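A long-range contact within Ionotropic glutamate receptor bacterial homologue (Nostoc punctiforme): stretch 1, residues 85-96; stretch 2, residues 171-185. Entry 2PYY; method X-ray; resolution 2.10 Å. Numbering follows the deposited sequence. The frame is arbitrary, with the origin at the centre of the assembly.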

# COMPACT_ATOMS: atom_id res chain seq x y z
N ILE B 85 11.10 -0.02 -8.76
CA ILE B 85 11.50 -0.26 -10.15
C ILE B 85 10.62 0.53 -11.10
O ILE B 85 10.87 0.55 -12.31
N PHE B 86 9.58 1.16 -10.55
CA PHE B 86 8.63 1.90 -11.37
C PHE B 86 7.73 2.80 -10.50
O PHE B 86 7.45 2.47 -9.35
N ALA B 87 7.29 3.92 -11.07
CA ALA B 87 6.39 4.84 -10.38
C ALA B 87 5.01 4.65 -11.00
O ALA B 87 4.83 4.85 -12.21
N SER B 88 4.04 4.25 -10.19
CA SER B 88 2.68 3.99 -10.69
C SER B 88 1.61 4.52 -9.73
O SER B 88 1.91 5.33 -8.85
N GLY B 89 0.37 4.07 -9.89
CA GLY B 89 -0.69 4.51 -9.01
C GLY B 89 -2.06 4.07 -9.47
O GLY B 89 -2.23 3.60 -10.59
N LEU B 90 -3.06 4.23 -8.60
CA LEU B 90 -4.42 3.84 -8.95
C LEU B 90 -5.11 4.94 -9.72
O LEU B 90 -4.87 6.13 -9.49
N GLN B 91 -5.97 4.55 -10.65
CA GLN B 91 -6.71 5.51 -11.44
C GLN B 91 -8.08 4.94 -11.77
O GLN B 91 -8.29 3.73 -11.70
N ILE B 92 -9.01 5.82 -12.13
CA ILE B 92 -10.37 5.41 -12.45
C ILE B 92 -10.59 5.24 -13.96
O ILE B 92 -10.01 5.98 -14.76
N MET B 93 -11.41 4.26 -14.32
CA MET B 93 -11.76 3.98 -15.71
C MET B 93 -13.24 3.63 -15.79
O MET B 93 -13.73 2.78 -15.03
N VAL B 94 -13.97 4.29 -16.68
CA VAL B 94 -15.40 4.04 -16.85
C VAL B 94 -15.72 3.82 -18.32
O VAL B 94 -14.87 4.03 -19.18
N ARG B 95 -16.95 3.39 -18.61
CA ARG B 95 -17.37 3.16 -19.99
C ARG B 95 -17.55 4.50 -20.69
O ARG B 95 -17.99 5.47 -20.08
N ASN B 96 -17.21 4.55 -21.97
CA ASN B 96 -17.36 5.78 -22.74
C ASN B 96 -18.74 5.86 -23.38
O ASN B 96 -19.64 6.54 -22.88
N LYS B 171 -9.69 -0.20 -26.71
CA LYS B 171 -9.71 1.03 -27.48
C LYS B 171 -11.10 1.36 -28.02
O LYS B 171 -11.76 0.50 -28.62
N GLY B 172 -11.54 2.59 -27.78
CA GLY B 172 -12.83 3.05 -28.25
C GLY B 172 -14.00 2.35 -27.60
O GLY B 172 -15.08 2.26 -28.18
N LYS B 173 -13.79 1.86 -26.39
CA LYS B 173 -14.85 1.16 -25.67
C LYS B 173 -14.81 1.52 -24.19
O LYS B 173 -15.66 1.09 -23.42
N VAL B 174 -13.82 2.33 -23.82
CA VAL B 174 -13.66 2.72 -22.44
C VAL B 174 -12.95 4.07 -22.33
O VAL B 174 -12.49 4.61 -23.34
N GLU B 175 -12.85 4.61 -21.12
CA GLU B 175 -12.19 5.90 -20.92
C GLU B 175 -11.62 6.03 -19.51
O GLU B 175 -12.22 5.58 -18.54
N ILE B 176 -10.44 6.65 -19.41
CA ILE B 176 -9.77 6.86 -18.13
C ILE B 176 -10.09 8.27 -17.67
O ILE B 176 -9.98 9.22 -18.44
N VAL B 177 -10.48 8.42 -16.40
CA VAL B 177 -10.84 9.72 -15.87
C VAL B 177 -10.17 10.10 -14.56
O VAL B 177 -9.74 9.23 -13.78
N GLY B 178 -10.08 11.40 -14.32
CA GLY B 178 -9.47 11.91 -13.11
C GLY B 178 -7.98 11.69 -13.02
O GLY B 178 -7.37 11.08 -13.90
N SER B 179 -7.39 12.19 -11.94
CA SER B 179 -5.96 12.05 -11.71
C SER B 179 -5.71 10.78 -10.90
O SER B 179 -6.64 10.04 -10.59
N ILE B 180 -4.45 10.54 -10.57
CA ILE B 180 -4.10 9.36 -9.79
C ILE B 180 -4.71 9.49 -8.40
O ILE B 180 -4.51 10.49 -7.72
N LEU B 181 -5.45 8.46 -7.98
CA LEU B 181 -6.12 8.44 -6.68
C LEU B 181 -5.10 8.31 -5.56
O LEU B 181 -5.24 8.91 -4.50
N ARG B 182 -4.08 7.50 -5.80
CA ARG B 182 -3.02 7.28 -4.83
C ARG B 182 -1.78 6.80 -5.59
O ARG B 182 -1.87 5.94 -6.48
N GLU B 183 -0.63 7.36 -5.24
CA GLU B 183 0.62 6.99 -5.88
C GLU B 183 1.28 5.81 -5.20
O GLU B 183 1.44 5.79 -3.98
N GLU B 184 1.67 4.83 -5.99
CA GLU B 184 2.33 3.64 -5.46
C GLU B 184 3.52 3.34 -6.36
O GLU B 184 3.50 3.62 -7.55
N SER B 185 4.57 2.78 -5.78
CA SER B 185 5.71 2.43 -6.59
C SER B 185 5.78 0.91 -6.57
O SER B 185 5.26 0.26 -5.65

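Stretch 2 runs antiparallel to strand 86-94, and its side chains fill the contact unevenly. At its start, K171 and K173 point away, and the backbone of G172 lies against N96, whose p rotamer brings OD1 to 3.3 Å from G172 C. V174 also points away overall, yet its chi1 of 89° lays CG2 3.4 Å from M93 CG, an apolar contact with the extended t,t part of the methionine. E175, fully extended, shares a face with V94 and V177; its CB lies 4.2 Å from N96 CB. I176 (m,t) lies on the M93 face, where its CG2 is 3.6 Å from Q91 OE1. V177 (t) meets V94 (m) through their CG2 atoms at 4.0 Å.

At the corner V177 N still donates to I92 O (3.0 Å), but on the I92 N side a water bridges instead: it accepts from I92 N (3.1 Å from its oxygen) and donates to V177 O and S179 O, each 2.6 Å away. Q91 also reaches here, its NE2 giving a weak hydrogen bond to G178 O at 2.9 Å. I180 (m,m) turns its end inward, placing CG2 3.7 Å from G89 CA, where a glycine leaves room. L181 (m,t) points toward stretch 1, with CD2 3.6 Å from I92 CG1 and CD1 4.2 Å from L90 CB. Beyond it, R182 NH2 forms a salt bridge with E184 OE2 (3.2 Å), while E184 OE1 lies 3.9 Å from L90 CD2.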

# COMPACT_ATOMS: atom_id res chain seq x y z
CB ILE B 85 11.35 -1.73 -10.57
CG1 ILE B 85 9.89 -2.17 -10.38
CG2 ILE B 85 12.33 -2.59 -9.80
CD1 ILE B 85 9.58 -3.55 -10.84
CB PHE B 86 7.74 0.91 -12.13
CG PHE B 86 7.05 1.49 -13.32
CD1 PHE B 86 7.64 1.44 -14.58
CD2 PHE B 86 5.80 2.08 -13.20
CE1 PHE B 86 6.99 1.96 -15.71
CE2 PHE B 86 5.13 2.60 -14.32
CZ PHE B 86 5.74 2.54 -15.58
CB ALA B 87 6.87 6.29 -10.59
CB SER B 88 2.50 2.49 -10.90
OG SER B 88 1.23 2.17 -11.46
CB LEU B 90 -5.21 3.54 -7.68
CG LEU B 90 -4.55 2.57 -6.70
CD1 LEU B 90 -5.40 2.45 -5.44
CD2 LEU B 90 -4.37 1.22 -7.36
CB GLN B 91 -5.94 5.84 -12.72
CG GLN B 91 -6.44 7.08 -13.44
CD GLN B 91 -5.33 7.78 -14.20
OE1 GLN B 91 -4.58 7.14 -14.94
NE2 GLN B 91 -5.23 9.10 -14.03
CB ILE B 92 -11.39 6.45 -11.92
CG1 ILE B 92 -11.15 6.72 -10.43
CG2 ILE B 92 -12.80 5.94 -12.12
CD1 ILE B 92 -12.03 7.82 -9.84
CB MET B 93 -10.93 2.80 -16.25
CG MET B 93 -11.30 2.40 -17.68
SD MET B 93 -10.25 1.11 -18.40
CE MET B 93 -11.00 -0.40 -17.65
CB VAL B 94 -16.25 5.23 -16.33
CG1 VAL B 94 -16.01 5.44 -14.83
CG2 VAL B 94 -15.90 6.49 -17.09
CB ARG B 95 -18.70 2.39 -20.02
CG ARG B 95 -18.55 0.89 -19.92
CD ARG B 95 -19.89 0.18 -19.91
NE ARG B 95 -20.51 0.20 -18.59
CZ ARG B 95 -21.23 1.20 -18.11
NH1 ARG B 95 -21.46 2.28 -18.84
NH2 ARG B 95 -21.72 1.12 -16.88
CB ASN B 96 -16.28 5.87 -23.82
CG ASN B 96 -16.26 4.66 -24.73
OD1 ASN B 96 -15.50 4.61 -25.70
ND2 ASN B 96 -17.09 3.67 -24.42
CB LYS B 171 -8.70 0.95 -28.63
CG LYS B 171 -8.32 2.30 -29.23
CD LYS B 171 -7.22 2.15 -30.27
CE LYS B 171 -6.71 3.50 -30.74
NZ LYS B 171 -5.63 3.35 -31.76
CB LYS B 173 -14.67 -0.35 -25.84
CG LYS B 173 -14.43 -0.78 -27.28
CD LYS B 173 -14.42 -2.29 -27.42
CE LYS B 173 -13.32 -2.93 -26.60
NZ LYS B 173 -13.32 -4.42 -26.71
CB VAL B 174 -12.86 1.65 -21.67
CG1 VAL B 174 -11.37 1.93 -21.77
CG2 VAL B 174 -13.33 1.56 -20.24
CB GLU B 175 -13.18 7.05 -21.19
CG GLU B 175 -12.64 8.45 -20.88
CD GLU B 175 -13.64 9.57 -21.15
OE1 GLU B 175 -13.27 10.75 -20.95
OE2 GLU B 175 -14.78 9.29 -21.57
CB ILE B 176 -8.24 6.71 -18.26
CG1 ILE B 176 -7.90 5.26 -18.63
CG2 ILE B 176 -7.56 7.11 -16.95
CD1 ILE B 176 -6.43 5.00 -18.82
CB VAL B 177 -12.37 9.82 -15.66
CG1 VAL B 177 -12.77 11.26 -15.36
CG2 VAL B 177 -13.10 9.31 -16.90
CB SER B 179 -5.43 13.27 -10.96
OG SER B 179 -6.29 13.62 -9.88
CB ILE B 180 -2.57 9.20 -9.66
CG1 ILE B 180 -1.92 9.38 -11.04
CG2 ILE B 180 -2.23 7.84 -9.08
CD1 ILE B 180 -2.45 8.45 -12.11
CB LEU B 181 -7.09 7.26 -6.63
CG LEU B 181 -7.96 7.07 -7.87
CD1 LEU B 181 -8.77 5.79 -7.74
CD2 LEU B 181 -8.88 8.26 -8.03
CB ARG B 182 -3.43 6.23 -3.78
CG ARG B 182 -2.39 6.07 -2.65
CD ARG B 182 -2.87 5.25 -1.44
NE ARG B 182 -2.93 3.80 -1.68
CZ ARG B 182 -3.12 2.87 -0.73
NH1 ARG B 182 -3.27 3.23 0.54
NH2 ARG B 182 -3.17 1.59 -1.06
CB GLU B 183 1.60 8.16 -5.88
CG GLU B 183 1.25 9.25 -6.87
CD GLU B 183 2.23 10.41 -6.83
OE1 GLU B 183 2.18 11.25 -7.75
OE2 GLU B 183 3.05 10.47 -5.87
CB GLU B 184 1.39 2.43 -5.48
CG GLU B 184 -0.01 2.67 -4.92
CD GLU B 184 -0.83 1.39 -4.76
OE1 GLU B 184 -0.91 0.58 -5.72
OE2 GLU B 184 -1.40 1.21 -3.65
CB SER B 185 6.99 3.05 -6.02
OG SER B 185 7.52 2.28 -4.96
O HOH W 1 -8.83 8.80 -11.38